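Local atomic coordinates of BDI-0842-like domain-containing protein (Parabacteroides distasonis, PDB entry 4JM1), a protein that is of unknown function and adopts a small alpha/beta fold resembling the prodomain of alpha-lytic protease. Residues Ser42-Leu45 / Glu46-Lys49. Sequence-based numbering, arbitrary orientation.
Sequences SQFL and EEAK. With EDO (1,2-ethanediol), chain C.
Phe44 and Glu47, one turn apart on helix 38-50, run side by side and between them hold a bound 1,2-ethanediol. Four successive i to i+4 backbone hydrogen bonds, from Glu46 N to Ser42 O (3.0 Å) through Lys49 N to Leu45 O (3.1 Å), supply the frame. The diol, probably a crystallisation additive, lies over one face of the Phe44 ring, its C1 over the middle of the ring and 3.9 Å above the plane. The ring also packs on Ile9 of helix 3-9 and, with Leu45 on Val59, on Ile27 and Ile61 of strands 24-29 and 58-63, the two strands that helix 38-50 joins in a beta-alpha-beta unit. Among polar groups, the Glu47 chain is extended with CG anti to the backbone N (chi1 -173°), bringing the carboxylate alongside the ring, almost perpendicular to it. There OE2 accepts a hydrogen bond from ethanediol O2 at 3.0 Å, and OE1 is hydrogen-bonded to Tyr5 OH of helix 3-9. With an alanine at Phe44 the diol carbons would probably lose their flat platform, and a gap would be likely to open facing Ile61. The chemistry thus divides the diol's grip, carbons against an aromatic face and a hydroxyl on a carboxylate whose other oxygen is tied to a second helix.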
loop_
_atom_site.group_PDB
_atom_site.type_symbol
_atom_site.label_atom_id
_atom_site.label_comp_id
_atom_site.label_asym_id
_atom_site.label_seq_id
_atom_site.Cartn_x
_atom_site.Cartn_y
_atom_site.Cartn_z
ATOM N N SER A 42 4.765 4.791 -6.204
ATOM C CA SER A 42 4.384 4.936 -7.606
ATOM C C SER A 42 4.571 3.623 -8.366
ATOM O O SER A 42 3.754 3.268 -9.226
ATOM C CB SER A 42 5.167 6.068 -8.275
ATOM O OG SER A 42 4.830 6.137 -9.649
ATOM N N GLN A 43 5.622 2.884 -8.042
ATOM C CA GLN A 43 5.833 1.577 -8.680
ATOM C C GLN A 43 4.725 0.582 -8.326
ATOM O O GLN A 43 4.241 -0.149 -9.201
ATOM C CB GLN A 43 7.211 1.012 -8.322
ATOM C CG GLN A 43 8.374 1.842 -8.872
ATOM C CD GLN A 43 8.541 1.653 -10.349
ATOM O OE1 GLN A 43 8.149 2.491 -11.173
ATOM N NE2 GLN A 43 9.107 0.522 -10.703
ATOM N N PHE A 44 4.336 0.546 -7.059
ATOM C CA PHE A 44 3.242 -0.298 -6.649
ATOM C C PHE A 44 1.921 0.113 -7.324
ATOM O O PHE A 44 1.115 -0.731 -7.722
ATOM C CB PHE A 44 3.068 -0.293 -5.137
ATOM C CG PHE A 44 3.827 -1.377 -4.424
ATOM C CD1 PHE A 44 3.519 -2.713 -4.648
ATOM C CD2 PHE A 44 4.782 -1.063 -3.471
ATOM C CE1 PHE A 44 4.189 -3.726 -3.982
ATOM C CE2 PHE A 44 5.460 -2.071 -2.779
ATOM C CZ PHE A 44 5.170 -3.403 -3.040
ATOM N N LEU A 45 1.671 1.421 -7.425
ATOM C CA LEU A 45 0.419 1.865 -8.068
ATOM C C LEU A 45 0.370 1.408 -9.517
ATOM O O LEU A 45 -0.633 0.888 -9.986
ATOM C CB LEU A 45 0.264 3.381 -7.960
ATOM C CG LEU A 45 -1.000 4.018 -8.537
ATOM C CD1 LEU A 45 -2.280 3.424 -7.934
ATOM C CD2 LEU A 45 -0.937 5.554 -8.384
ATOM N N GLU A 46 1.478 1.580 -10.226
ATOM C CA GLU A 46 1.542 1.133 -11.616
ATOM C C GLU A 46 1.339 -0.381 -11.736
ATOM O O GLU A 46 0.636 -0.866 -12.639
ATOM C CB GLU A 46 2.893 1.552 -12.245
ATOM C CG GLU A 46 3.096 1.154 -13.716
ATOM C CD GLU A 46 4.451 1.609 -14.297
ATOM O OE1 GLU A 46 5.012 2.623 -13.811
ATOM O OE2 GLU A 46 4.951 0.947 -15.244
ATOM N N GLU A 47 1.970 -1.139 -10.854
ATOM C CA GLU A 47 1.846 -2.587 -10.900
ATOM C C GLU A 47 0.434 -3.049 -10.590
ATOM O O GLU A 47 -0.076 -3.930 -11.265
ATOM C CB GLU A 47 2.804 -3.206 -9.916
ATOM C CG GLU A 47 2.885 -4.710 -10.003
ATOM C CD GLU A 47 3.912 -5.293 -9.025
ATOM O OE1 GLU A 47 3.584 -5.472 -7.812
ATOM O OE2 GLU A 47 5.070 -5.510 -9.486
ATOM N N ALA A 48 -0.196 -2.467 -9.566
ATOM C CA ALA A 48 -1.563 -2.818 -9.211
ATOM C C ALA A 48 -2.469 -2.594 -10.452
ATOM O O ALA A 48 -3.282 -3.438 -10.764
ATOM C CB ALA A 48 -2.049 -1.980 -8.016
ATOM N N LYS A 49 -2.331 -1.448 -11.116
ATOM C CA LYS A 49 -3.166 -1.160 -12.264
ATOM C C LYS A 49 -2.855 -2.125 -13.415
ATOM O O LYS A 49 -3.778 -2.574 -14.126
ATOM C CB LYS A 49 -3.011 0.290 -12.688
ATOM C CG LYS A 49 -3.738 1.278 -11.772
ATOM C CD LYS A 49 -3.265 2.720 -11.981
ATOM C CE LYS A 49 -3.118 3.092 -13.462
ATOM N NZ LYS A 49 -2.250 4.306 -13.648
HETATM C C1 EDO C . 7.609 -2.555 -6.143
HETATM O O1 EDO C . 8.288 -3.700 -5.596
HETATM C C2 EDO C . 6.534 -2.959 -7.129
HETATM O O2 EDO C . 7.101 -3.851 -8.110
#